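PDB 6OSU: D-alanyl-D-alanine carboxypeptidase (Penicillin binding protein) family protein from Francisella tularensis subsp. tularensis, which probably removes the terminal D-alanine from peptidoglycan precursor peptides, as a serine-type D-Ala-D-Ala carboxypeptidase of peptidase family S11. Local coordinates for residues Y45-I50 against Y365-K370; E298-V303 against Y323-Y328. One frame throughout, in Å; residues are numbered along the deposited sequence.

Contact 1 of 2, residues Y45-I50 against Y365-K370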
loop_
_atom_site.group_PDB
_atom_site.type_symbol
_atom_site.label_atom_id
_atom_site.label_comp_id
_atom_site.label_asym_id
_atom_site.label_seq_id
_atom_site.Cartn_x
_atom_site.Cartn_y
_atom_site.Cartn_z
ATOM N N TYR A 45 -5.849 4.267 0.977
ATOM C CA TYR A 45 -4.728 4.826 0.231
ATOM C C TYR A 45 -4.852 6.337 0.078
ATOM O O TYR A 45 -3.881 7.072 0.292
ATOM C CB TYR A 45 -4.621 4.151 -1.136
ATOM C CG TYR A 45 -3.714 4.889 -2.089
ATOM C CD1 TYR A 45 -2.342 4.945 -1.870
ATOM C CD2 TYR A 45 -4.229 5.538 -3.205
ATOM C CE1 TYR A 45 -1.511 5.629 -2.734
ATOM C CE2 TYR A 45 -3.405 6.221 -4.076
ATOM C CZ TYR A 45 -2.047 6.262 -3.836
ATOM O OH TYR A 45 -1.225 6.942 -4.701
ATOM N N ARG A 46 -6.036 6.823 -0.293
ATOM C CA ARG A 46 -6.171 8.242 -0.605
ATOM C C ARG A 46 -6.225 9.106 0.652
ATOM O O ARG A 46 -5.686 10.218 0.661
ATOM C CB ARG A 46 -7.407 8.470 -1.476
ATOM C CG ARG A 46 -7.204 8.053 -2.926
ATOM C CD ARG A 46 -8.447 8.285 -3.762
ATOM N NE ARG A 46 -9.568 7.463 -3.317
ATOM C CZ ARG A 46 -10.745 7.410 -3.934
ATOM N NH1 ARG A 46 -10.955 8.132 -5.030
ATOM N NH2 ARG A 46 -11.714 6.638 -3.460
ATOM N N THR A 47 -6.859 8.625 1.718
ATOM C CA THR A 47 -6.960 9.421 2.933
ATOM C C THR A 47 -5.829 9.158 3.914
ATOM O O THR A 47 -5.602 9.981 4.811
ATOM C CB THR A 47 -8.289 9.157 3.652
ATOM O OG1 THR A 47 -8.344 7.782 4.054
ATOM C CG2 THR A 47 -9.477 9.472 2.747
ATOM N N GLY A 48 -5.120 8.041 3.772
ATOM C CA GLY A 48 -4.190 7.617 4.792
ATOM C C GLY A 48 -4.836 7.136 6.072
ATOM O O GLY A 48 -4.117 6.757 7.004
ATOM N N ASP A 49 -6.167 7.129 6.143
ATOM C CA ASP A 49 -6.866 6.721 7.352
ATOM C C ASP A 49 -6.658 5.241 7.645
ATOM O O ASP A 49 -6.627 4.402 6.738
ATOM C CB ASP A 49 -8.362 7.008 7.221
ATOM C CG ASP A 49 -8.678 8.489 7.268
ATOM O OD1 ASP A 49 -7.779 9.282 7.627
ATOM O OD2 ASP A 49 -9.828 8.855 6.942
ATOM N N ILE A 50 -6.534 4.927 8.929
ATOM C CA ILE A 50 -6.421 3.558 9.414
ATOM C C ILE A 50 -7.801 3.110 9.876
ATOM O O ILE A 50 -8.414 3.750 10.739
ATOM C CB ILE A 50 -5.395 3.460 10.553
ATOM C CG1 ILE A 50 -3.999 3.819 10.035
ATOM C CG2 ILE A 50 -5.432 2.075 11.189
ATOM C CD1 ILE A 50 -3.013 4.148 11.136
ATOM N N TYR A 365 -11.452 15.048 4.159
ATOM C CA TYR A 365 -11.638 13.908 3.270
ATOM C C TYR A 365 -11.288 12.670 4.081
ATOM O O TYR A 365 -10.114 12.449 4.401
ATOM C CB TYR A 365 -10.763 14.047 2.024
ATOM C CG TYR A 365 -10.981 12.990 0.967
ATOM C CD1 TYR A 365 -12.233 12.796 0.391
ATOM C CD2 TYR A 365 -9.928 12.199 0.526
ATOM C CE1 TYR A 365 -12.428 11.830 -0.585
ATOM C CE2 TYR A 365 -10.112 11.236 -0.445
ATOM C CZ TYR A 365 -11.361 11.054 -0.998
ATOM O OH TYR A 365 -11.540 10.089 -1.964
ATOM N N LYS A 366 -12.302 11.876 4.431
ATOM C CA LYS A 366 -12.145 10.835 5.436
ATOM C C LYS A 366 -12.723 9.509 4.952
ATOM O O LYS A 366 -13.683 9.470 4.176
ATOM C CB LYS A 366 -12.817 11.257 6.755
ATOM C CG LYS A 366 -12.334 10.502 7.985
ATOM C CD LYS A 366 -13.014 11.009 9.252
ATOM C CE LYS A 366 -12.900 10.003 10.399
ATOM N NZ LYS A 366 -11.565 10.017 11.068
ATOM N N THR A 367 -12.117 8.422 5.421
ATOM C CA THR A 367 -12.637 7.075 5.206
ATOM C C THR A 367 -13.548 6.726 6.379
ATOM O O THR A 367 -13.083 6.584 7.515
ATOM C CB THR A 367 -11.495 6.070 5.075
ATOM O OG1 THR A 367 -10.669 6.425 3.959
ATOM C CG2 THR A 367 -12.038 4.663 4.873
ATOM N N VAL A 368 -14.843 6.596 6.110
ATOM C CA VAL A 368 -15.835 6.391 7.164
ATOM C C VAL A 368 -16.694 5.188 6.794
ATOM O O VAL A 368 -16.767 4.795 5.620
ATOM C CB VAL A 368 -16.705 7.653 7.379
ATOM C CG1 VAL A 368 -15.844 8.821 7.839
ATOM C CG2 VAL A 368 -17.449 8.008 6.105
ATOM N N PRO A 369 -17.345 4.567 7.779
ATOM C CA PRO A 369 -18.242 3.446 7.469
ATOM C C PRO A 369 -19.362 3.873 6.532
ATOM O O PRO A 369 -19.911 4.971 6.652
ATOM C CB PRO A 369 -18.786 3.038 8.841
ATOM C CG PRO A 369 -17.751 3.513 9.815
ATOM C CD PRO A 369 -17.199 4.774 9.232
ATOM N N LYS A 370 -19.695 2.986 5.584
ATOM C CA LYS A 370 -20.803 3.252 4.671
ATOM C C LYS A 370 -22.085 3.551 5.432
ATOM O O LYS A 370 -22.878 4.405 5.019
ATOM C CB LYS A 370 -21.028 2.060 3.741
ATOM C CG LYS A 370 -20.075 1.948 2.569
ATOM C CD LYS A 370 -20.640 0.977 1.539
ATOM C CE LYS A 370 -19.679 -0.163 1.239
ATOM N NZ LYS A 370 -18.462 0.289 0.504
#

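Contact 2 of 2, residues E298-V303 against Y323-Y328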
loop_
_atom_site.group_PDB
_atom_site.type_symbol
_atom_site.label_atom_id
_atom_site.label_comp_id
_atom_site.label_asym_id
_atom_site.label_seq_id
_atom_site.Cartn_x
_atom_site.Cartn_y
_atom_site.Cartn_z
ATOM N N GLU A 298 -11.516 2.669 -4.906
ATOM C CA GLU A 298 -11.198 2.580 -3.484
ATOM C C GLU A 298 -10.104 1.532 -3.280
ATOM O O GLU A 298 -10.339 0.331 -3.458
ATOM C CB GLU A 298 -12.452 2.246 -2.675
ATOM C CG GLU A 298 -12.276 2.307 -1.171
ATOM C CD GLU A 298 -12.364 3.723 -0.621
ATOM O OE1 GLU A 298 -12.341 4.689 -1.415
ATOM O OE2 GLU A 298 -12.457 3.869 0.616
ATOM N N ARG A 299 -8.908 1.989 -2.922
ATOM C CA ARG A 299 -7.761 1.121 -2.698
ATOM C C ARG A 299 -7.404 1.096 -1.219
ATOM O O ARG A 299 -7.339 2.142 -0.565
ATOM C CB ARG A 299 -6.540 1.577 -3.503
ATOM C CG ARG A 299 -5.252 0.891 -3.073
ATOM C CD ARG A 299 -4.028 1.455 -3.761
ATOM N NE ARG A 299 -4.072 1.256 -5.204
ATOM C CZ ARG A 299 -3.791 0.106 -5.809
ATOM N NH1 ARG A 299 -3.447 -0.961 -5.097
ATOM N NH2 ARG A 299 -3.859 0.021 -7.130
ATOM N N PHE A 300 -7.163 -0.103 -0.701
ATOM C CA PHE A 300 -6.730 -0.283 0.674
ATOM C C PHE A 300 -5.382 -0.983 0.709
ATOM O O PHE A 300 -5.047 -1.773 -0.178
ATOM C CB PHE A 300 -7.756 -1.081 1.487
ATOM C CG PHE A 300 -8.909 -0.254 1.972
ATOM C CD1 PHE A 300 -8.786 0.527 3.110
ATOM C CD2 PHE A 300 -10.114 -0.249 1.286
ATOM C CE1 PHE A 300 -9.844 1.294 3.560
ATOM C CE2 PHE A 300 -11.177 0.515 1.729
ATOM C CZ PHE A 300 -11.044 1.288 2.868
ATOM N N ILE A 301 -4.610 -0.681 1.746
ATOM C CA ILE A 301 -3.316 -1.302 1.987
ATOM C C ILE A 301 -3.394 -2.057 3.305
ATOM O O ILE A 301 -3.824 -1.499 4.322
ATOM C CB ILE A 301 -2.192 -0.252 2.005
ATOM C CG1 ILE A 301 -2.028 0.358 0.611
ATOM C CG2 ILE A 301 -0.888 -0.863 2.502
ATOM C CD1 ILE A 301 -1.259 1.663 0.601
ATOM N N SER A 302 -3.001 -3.324 3.284
ATOM C CA SER A 302 -2.999 -4.164 4.470
ATOM C C SER A 302 -1.613 -4.746 4.677
ATOM O O SER A 302 -0.957 -5.168 3.720
ATOM C CB SER A 302 -4.019 -5.298 4.362
ATOM O OG SER A 302 -5.285 -4.896 4.853
ATOM N N VAL A 303 -1.174 -4.751 5.931
ATOM C CA VAL A 303 0.050 -5.417 6.351
ATOM C C VAL A 303 -0.314 -6.395 7.456
ATOM O O VAL A 303 -0.985 -6.019 8.423
ATOM C CB VAL A 303 1.110 -4.415 6.841
ATOM C CG1 VAL A 303 2.364 -5.152 7.261
ATOM C CG2 VAL A 303 1.419 -3.396 5.756
ATOM N N TYR A 323 -13.022 -6.752 4.477
ATOM C CA TYR A 323 -13.716 -5.978 5.501
ATOM C C TYR A 323 -13.660 -4.484 5.200
ATOM O O TYR A 323 -14.675 -3.782 5.308
ATOM C CB TYR A 323 -13.106 -6.299 6.867
ATOM C CG TYR A 323 -13.462 -5.359 7.993
ATOM C CD1 TYR A 323 -14.656 -5.495 8.691
ATOM C CD2 TYR A 323 -12.583 -4.355 8.387
ATOM C CE1 TYR A 323 -14.977 -4.644 9.734
ATOM C CE2 TYR A 323 -12.892 -3.499 9.427
ATOM C CZ TYR A 323 -14.090 -3.648 10.097
ATOM O OH TYR A 323 -14.394 -2.797 11.134
ATOM N N ALA A 324 -12.489 -3.980 4.800
ATOM C CA ALA A 324 -12.357 -2.555 4.510
ATOM C C ALA A 324 -13.102 -2.169 3.237
ATOM O O ALA A 324 -13.782 -1.137 3.199
ATOM C CB ALA A 324 -10.883 -2.173 4.399
ATOM N N LEU A 325 -12.992 -2.987 2.188
ATOM C CA LEU A 325 -13.573 -2.624 0.898
ATOM C C LEU A 325 -15.097 -2.663 0.916
ATOM O O LEU A 325 -15.742 -1.950 0.137
ATOM C CB LEU A 325 -13.039 -3.550 -0.194
ATOM C CG LEU A 325 -11.585 -3.339 -0.625
ATOM C CD1 LEU A 325 -11.060 -4.563 -1.360
ATOM C CD2 LEU A 325 -11.468 -2.099 -1.499
ATOM N N SER A 326 -15.694 -3.476 1.788
ATOM C CA SER A 326 -17.138 -3.667 1.783
ATOM C C SER A 326 -17.872 -2.867 2.852
ATOM O O SER A 326 -19.100 -2.762 2.785
ATOM C CB SER A 326 -17.474 -5.152 1.957
ATOM O OG SER A 326 -17.137 -5.585 3.262
ATOM N N LYS A 327 -17.168 -2.308 3.836
ATOM C CA LYS A 327 -17.831 -1.596 4.918
ATOM C C LYS A 327 -17.455 -0.126 5.015
ATOM O O LYS A 327 -18.034 0.586 5.843
ATOM C CB LYS A 327 -17.544 -2.287 6.260
ATOM C CG LYS A 327 -17.933 -3.753 6.263
ATOM C CD LYS A 327 -18.422 -4.214 7.618
ATOM C CE LYS A 327 -19.358 -5.403 7.466
ATOM N NZ LYS A 327 -20.571 -5.042 6.678
ATOM N N TYR A 328 -16.531 0.360 4.189
ATOM C CA TYR A 328 -16.031 1.721 4.309
ATOM C C TYR A 328 -16.190 2.460 2.985
ATOM O O TYR A 328 -16.604 1.896 1.968
ATOM C CB TYR A 328 -14.573 1.732 4.780
ATOM C CG TYR A 328 -14.441 1.451 6.256
ATOM C CD1 TYR A 328 -14.430 2.488 7.178
ATOM C CD2 TYR A 328 -14.352 0.148 6.731
ATOM C CE1 TYR A 328 -14.318 2.241 8.533
ATOM C CE2 TYR A 328 -14.241 -0.110 8.087
ATOM C CZ TYR A 328 -14.225 0.943 8.982
ATOM O OH TYR A 328 -14.117 0.696 10.330
#

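Contact 1 of 2, residues Y45-I50 against Y365-K370
Asp49 reaches across to the backbone of strand 364-369 and takes the N-H of Thr367. Asp49 CB lies 3.9 Å from Thr367 CB. Asp49 CG is anti to the carbonyl carbon (chi1 -71°) and lies 3.9 Å from Thr367 N. At the tip, Asp49 OD2 accepts from Thr367 N at 2.8 Å, and the bond is nearly straight (175°). The donor comes in on the anti side of OD2, a little out of the carboxylate plane. Asp49 OD2 also rests on Lys366 CG at 3.2 Å. Lys366 NZ lies 4.6 Å from Asp49 OD2, too far for a salt bridge but perhaps close enough to favour the charged carboxylate.

Thr47 sits beside this bond. Its OG1 accepts from Asp49 N in an ST turn. Thr47 OG1 lies 2.7 Å from Thr367 OG1. Thr367 OG1 is hydrogen-bonded to Asn330 OD1. The methyl CG2 of Thr47 packs on Tyr365, 3.5 Å from its CD2.

At the exposed Arg46, Tyr365 OH stands over the centre of one face of the guanidinium, 3.4 Å from Arg46 CZ. The two planes are almost perpendicular (88°). Tyr365 OH also has a weak hydrogen bond with Asn330 ND2, and Arg46 also pairs with Glu298.

This is an interdomain contact. The turn between strands 39-44 and 50-54 of the penicillin-binding catalytic domain meets a strand of the PBP5-type C-terminal domain.

Contact 2 of 2, residues E298-V303 against Y323-Y328
Phe300 and Ala324 meet ring face to methyl. This CH-pi contact is the centre of the interface. Ala324 CB stands 3.5 Å from the centroid of the Phe300 ring, only 3° off the ring normal. The methyl is therefore almost exactly over the middle of the face. All six ring carbons lie at a similar distance from it. The CB of Phe300 points at the helix, and chi1 of -81° sets CG anti to the carbonyl carbon.

Two further apolar contacts meet the ring at its CD2 and CZ. Leu325 CD2 comes in at the edge, in the ring plane, 3.6 Å from Phe300 CD2. The Phe300 and Leu325 side chains run alongside each other, pointing opposite ways. Tyr328 approaches with its CB, 4.0 Å from Phe300 CZ, while its ring leads away.

Backbone carbonyls also touch carbon atoms. Ala324 O lies 3.4 Å from Phe300 CE2, and it takes a weak bond from Tyr328 N at the end of the helix. Glu298 O lies 3.3 Å from Leu325 CD2. The contact between the two segments is thus mainly apolar and largely buried.

The axes of the strand and helix segments run roughly antiparallel, at 153°, and come within 8.9 Å. Helix 310-327 follows strand 298-307 in the chain and packs back on the five-stranded antiparallel sheet. Ala324 also touches Thr42 of strand 39-44, and Leu325 reaches Gln295 of strand 288-295. Helix 176-189 lies on the other face of the sheet, against Ile301 and Val303.

Overall arrangement
Contacts 1 and 2 lie side by side, with centres about 9 Å apart. In sequence, contact 2 is nested inside the loop that contact 1 closes. Two polar links join them. Arg46 NH2 of contact 1 forms a salt bridge with Glu298 OE1 of contact 2 at 2.9 Å. Lys370 NZ probably donates a hydrogen bond to Tyr328 O, also at 2.9 Å. Contact 2 belongs to the sheet-and-helix core of the catalytic domain, and contact 1 joins that domain to the C-terminal one. Both are away from the predicted active-site residues Ser64, Lys67 and Ser124 and the predicted substrate-binding Lys278.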